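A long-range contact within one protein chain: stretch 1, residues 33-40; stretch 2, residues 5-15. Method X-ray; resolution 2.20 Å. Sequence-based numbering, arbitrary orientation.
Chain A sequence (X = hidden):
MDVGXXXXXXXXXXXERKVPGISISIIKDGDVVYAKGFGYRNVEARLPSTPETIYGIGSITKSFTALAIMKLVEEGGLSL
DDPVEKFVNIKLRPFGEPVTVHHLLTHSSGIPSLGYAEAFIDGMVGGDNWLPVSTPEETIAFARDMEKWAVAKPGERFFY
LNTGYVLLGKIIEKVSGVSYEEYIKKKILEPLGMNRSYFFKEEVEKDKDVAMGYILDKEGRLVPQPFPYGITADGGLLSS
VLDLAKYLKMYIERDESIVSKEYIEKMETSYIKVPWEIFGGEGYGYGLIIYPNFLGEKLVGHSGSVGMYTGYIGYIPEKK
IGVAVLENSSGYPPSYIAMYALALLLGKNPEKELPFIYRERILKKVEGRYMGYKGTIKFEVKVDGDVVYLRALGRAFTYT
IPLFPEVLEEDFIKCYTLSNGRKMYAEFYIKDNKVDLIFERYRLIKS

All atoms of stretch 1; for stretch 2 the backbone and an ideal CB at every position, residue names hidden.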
# COMPACT_ATOMS: atom_id res chain seq x y z
N VAL A 33 -36.71 -43.66 -1.00
CA VAL A 33 -36.32 -44.34 -2.24
C VAL A 33 -35.00 -43.86 -2.82
O VAL A 33 -34.53 -44.39 -3.83
CB VAL A 33 -37.41 -44.17 -3.34
CG1 VAL A 33 -38.78 -44.58 -2.79
CG2 VAL A 33 -37.44 -42.74 -3.83
N TYR A 34 -34.39 -42.87 -2.18
CA TYR A 34 -33.13 -42.30 -2.66
C TYR A 34 -32.50 -41.43 -1.59
O TYR A 34 -33.12 -40.50 -1.08
CB TYR A 34 -33.39 -41.46 -3.91
CG TYR A 34 -32.16 -40.76 -4.44
CD1 TYR A 34 -31.14 -41.48 -5.08
CD2 TYR A 34 -32.01 -39.38 -4.30
CE1 TYR A 34 -30.01 -40.83 -5.58
CE2 TYR A 34 -30.87 -38.73 -4.79
CZ TYR A 34 -29.88 -39.46 -5.43
OH TYR A 34 -28.77 -38.81 -5.93
N ALA A 35 -31.26 -41.76 -1.23
CA ALA A 35 -30.52 -41.01 -0.23
C ALA A 35 -29.08 -40.98 -0.70
O ALA A 35 -28.52 -42.00 -1.10
CB ALA A 35 -30.62 -41.71 1.13
N LYS A 36 -28.47 -39.80 -0.65
CA LYS A 36 -27.10 -39.68 -1.11
C LYS A 36 -26.42 -38.43 -0.58
O LYS A 36 -27.07 -37.43 -0.28
CB LYS A 36 -27.08 -39.70 -2.64
CG LYS A 36 -25.70 -39.86 -3.26
CD LYS A 36 -25.81 -40.32 -4.73
CE LYS A 36 -26.35 -41.75 -4.83
NZ LYS A 36 -26.38 -42.28 -6.24
N GLY A 37 -25.10 -38.51 -0.45
CA GLY A 37 -24.31 -37.39 0.01
C GLY A 37 -23.37 -36.99 -1.11
O GLY A 37 -22.99 -37.83 -1.94
N PHE A 38 -22.99 -35.71 -1.15
CA PHE A 38 -22.09 -35.19 -2.18
C PHE A 38 -21.03 -34.30 -1.55
O PHE A 38 -21.30 -33.60 -0.57
CB PHE A 38 -22.86 -34.35 -3.20
CG PHE A 38 -23.94 -35.11 -3.91
CD1 PHE A 38 -23.75 -35.56 -5.22
CD2 PHE A 38 -25.16 -35.37 -3.28
CE1 PHE A 38 -24.76 -36.26 -5.88
CE2 PHE A 38 -26.16 -36.06 -3.93
CZ PHE A 38 -25.97 -36.51 -5.24
N GLY A 39 -19.83 -34.30 -2.13
CA GLY A 39 -18.77 -33.47 -1.60
C GLY A 39 -18.22 -33.93 -0.26
O GLY A 39 -18.41 -35.07 0.16
N TYR A 40 -17.56 -33.01 0.44
CA TYR A 40 -16.96 -33.34 1.72
C TYR A 40 -17.71 -32.73 2.91
O TYR A 40 -18.21 -31.60 2.83
CB TYR A 40 -15.50 -32.87 1.71
CG TYR A 40 -14.64 -33.56 0.66
CD1 TYR A 40 -13.94 -34.72 0.98
CD2 TYR A 40 -14.57 -33.09 -0.65
CE1 TYR A 40 -13.19 -35.39 0.01
CE2 TYR A 40 -13.83 -33.75 -1.62
CZ TYR A 40 -13.14 -34.91 -1.28
OH TYR A 40 -12.43 -35.61 -2.24
N UNK A 5 -29.99 -36.79 -14.12
CA UNK A 5 -30.29 -35.38 -14.28
C UNK A 5 -30.14 -34.66 -12.92
O UNK A 5 -29.58 -33.57 -12.84
CB UNK A 5 -31.70 -35.20 -14.85
N UNK A 6 -30.62 -35.29 -11.85
CA UNK A 6 -30.53 -34.68 -10.53
C UNK A 6 -29.10 -34.57 -10.00
O UNK A 6 -28.67 -33.51 -9.57
CB UNK A 6 -31.38 -35.48 -9.54
N UNK A 7 -28.36 -35.68 -10.05
CA UNK A 7 -26.98 -35.68 -9.56
C UNK A 7 -26.12 -34.71 -10.38
O UNK A 7 -25.30 -33.97 -9.84
CB UNK A 7 -26.39 -37.09 -9.62
N UNK A 8 -26.33 -34.73 -11.70
CA UNK A 8 -25.59 -33.85 -12.60
C UNK A 8 -25.80 -32.41 -12.14
O UNK A 8 -24.85 -31.65 -11.95
CB UNK A 8 -26.04 -34.04 -14.05
N UNK A 9 -27.06 -32.05 -11.94
CA UNK A 9 -27.43 -30.72 -11.50
C UNK A 9 -26.73 -30.35 -10.19
O UNK A 9 -26.14 -29.27 -10.06
CB UNK A 9 -28.95 -30.63 -11.34
N UNK A 10 -26.82 -31.25 -9.21
CA UNK A 10 -26.23 -31.04 -7.90
C UNK A 10 -24.73 -30.78 -7.92
O UNK A 10 -24.25 -29.84 -7.29
CB UNK A 10 -26.52 -32.26 -7.02
N UNK A 11 -23.99 -31.60 -8.66
CA UNK A 11 -22.54 -31.44 -8.73
C UNK A 11 -22.11 -30.16 -9.44
O UNK A 11 -21.06 -29.59 -9.14
CB UNK A 11 -21.92 -32.65 -9.44
N UNK A 12 -22.92 -29.70 -10.39
CA UNK A 12 -22.62 -28.49 -11.13
C UNK A 12 -22.86 -27.26 -10.26
O UNK A 12 -22.11 -26.27 -10.34
CB UNK A 12 -23.46 -28.42 -12.40
N UNK A 13 -23.89 -27.30 -9.42
CA UNK A 13 -24.19 -26.18 -8.54
C UNK A 13 -23.15 -26.04 -7.45
O UNK A 13 -22.75 -24.92 -7.11
CB UNK A 13 -25.58 -26.35 -7.92
N UNK A 14 -22.70 -27.16 -6.90
CA UNK A 14 -21.69 -27.15 -5.85
C UNK A 14 -20.37 -26.59 -6.37
O UNK A 14 -19.70 -25.82 -5.69
CB UNK A 14 -21.48 -28.56 -5.29
N UNK A 15 -20.01 -26.98 -7.59
CA UNK A 15 -18.78 -26.48 -8.19
C UNK A 15 -18.90 -24.97 -8.40
O UNK A 15 -18.06 -24.19 -7.93
CB UNK A 15 -18.49 -27.19 -9.51

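Stretch 2 is a helix throughout, with phi near -65° and psi near -45°, running 26° from parallel to the strand 33-38 at a closest axial approach of 10.4 Å. The strand turns alternate side chains, Tyr-34, Lys-36 and Phe-38, toward it, so the helix meets an aromatic hydroxyl, an ammonium group and a phenyl ring. At that separation it is the side chains that span the gap.

Position 5 lies out of reach of the strand, and the contact sets no demand on it; it is Lys-5, extended through t, t, t.

At position 6 the CB points toward the strand, but nothing of stretch 1 lies within 5.5 Å of it. A flexible apolar chain such as leucine, isoleucine or methionine could bridge the gap to the Tyr-34 ring. The residue is Leu-6, and its CD2 comes to 4.0 Å from Tyr-34 CE2.

Position 7 carries the polar rule of the contact. Its CB points sideways, 4.2 Å from Phe-38 CE1 and 4.7 Å from Tyr-34 OH, with the Lys-36 ammonium farther out. A chain long enough to reach the two donors and offer an acceptor is wanted: glutamate best, for its charge, with glutamine able to accept but not to balance the lysine. Glu-7 fills the place. Its OE2 accepts from Tyr-34 OH at 2.8 Å and from Lys-36 NZ at 2.7 Å, the latter bond forming part of a salt bridge, so one carboxylate oxygen gathers both donors. The other, OE1, accepts from a water at 3.0 Å, and that water accepts a weak bond from Lys-36 NZ at 3.5 Å. The aliphatic root is used as well, since Glu-7 CB sits at the edge of the Phe-38 ring.

Position 8 points away from the strand, and many residues would serve; it is Ser-8. Position 9 is out of reach and equally unconstrained by this contact; it is Phe-9.

Position 10 points toward the strand, its CB 4.5 Å from Phe-38 CE1. An aliphatic residue, isoleucine, valine or leucine, could cover the ring. Ile-10 does so: CG2 lies over one face, 3.9 Å from the ring centroid and 11° off its normal, a CH-pi contact.

Position 11 points sideways, with CB 5.4 Å from Phe-38 CD1, so a short apolar branch suffices; alanine would leave a looser fit. Val-11, at chi1 175° (t), brings CG2 to 4.1 Å from Phe-38 CD1.

Positions 12 and 13 are out of reach and free of demands from stretch 1; they are Glu-12 and Lys-13.

Position 14 points toward stretch 1 near Phe-38 and Gly-39, with nothing of it within 5.5 Å of the CB. A long, slender apolar chain suits it, methionine especially. Met-14 sets SD 3.6 Å from Phe-38 CB and CE 3.6 Å from Phe-38 O. CE also lies 4.2 Å from Gly-39 CA, where a CB would clash with it.

Position 15 is out of reach, and Ala-15 closes the stretch.

Stretch 2 (5-15) KLESFIVEKMA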
# COMPACT_ATOMS: atom_id res chain seq x y z
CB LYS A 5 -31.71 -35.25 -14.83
CG LYS A 5 -32.19 -33.84 -15.17
CD LYS A 5 -33.55 -33.94 -15.89
CE LYS A 5 -34.24 -32.60 -16.05
NZ LYS A 5 -33.54 -31.68 -16.98
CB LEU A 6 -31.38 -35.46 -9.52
CG LEU A 6 -31.30 -34.95 -8.08
CD1 LEU A 6 -31.77 -33.51 -8.02
CD2 LEU A 6 -32.15 -35.82 -7.17
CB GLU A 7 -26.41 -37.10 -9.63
CG GLU A 7 -27.33 -38.14 -9.02
CD GLU A 7 -26.62 -39.45 -8.69
OE1 GLU A 7 -25.78 -39.91 -9.49
OE2 GLU A 7 -26.91 -40.02 -7.62
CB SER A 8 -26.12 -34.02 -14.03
OG SER A 8 -25.22 -33.49 -14.98
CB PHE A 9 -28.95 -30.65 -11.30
CG PHE A 9 -29.42 -29.43 -10.54
CD1 PHE A 9 -29.41 -28.18 -11.14
CD2 PHE A 9 -29.88 -29.56 -9.23
CE1 PHE A 9 -29.86 -27.06 -10.44
CE2 PHE A 9 -30.32 -28.45 -8.53
CZ PHE A 9 -30.32 -27.20 -9.13
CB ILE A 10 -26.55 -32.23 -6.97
CG1 ILE A 10 -28.06 -32.25 -6.68
CG2 ILE A 10 -25.74 -32.13 -5.67
CD1 ILE A 10 -28.54 -33.50 -5.95
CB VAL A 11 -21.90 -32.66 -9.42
CG1 VAL A 11 -20.40 -32.43 -9.60
CG2 VAL A 11 -22.14 -33.91 -8.58
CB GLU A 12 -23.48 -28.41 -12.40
CG GLU A 12 -23.32 -29.63 -13.33
CD GLU A 12 -24.08 -29.48 -14.64
OE1 GLU A 12 -25.30 -29.24 -14.61
OE2 GLU A 12 -23.44 -29.59 -15.71
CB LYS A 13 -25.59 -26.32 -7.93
CG LYS A 13 -26.71 -26.01 -8.90
CD LYS A 13 -26.55 -24.59 -9.46
CE LYS A 13 -27.58 -24.27 -10.52
NZ LYS A 13 -27.31 -22.94 -11.15
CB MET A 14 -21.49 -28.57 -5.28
CG MET A 14 -22.69 -29.10 -4.51
SD MET A 14 -22.50 -30.80 -3.91
CE MET A 14 -21.61 -30.50 -2.38
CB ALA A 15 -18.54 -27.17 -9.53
O HOH W 1 -24.13 -42.34 -8.90
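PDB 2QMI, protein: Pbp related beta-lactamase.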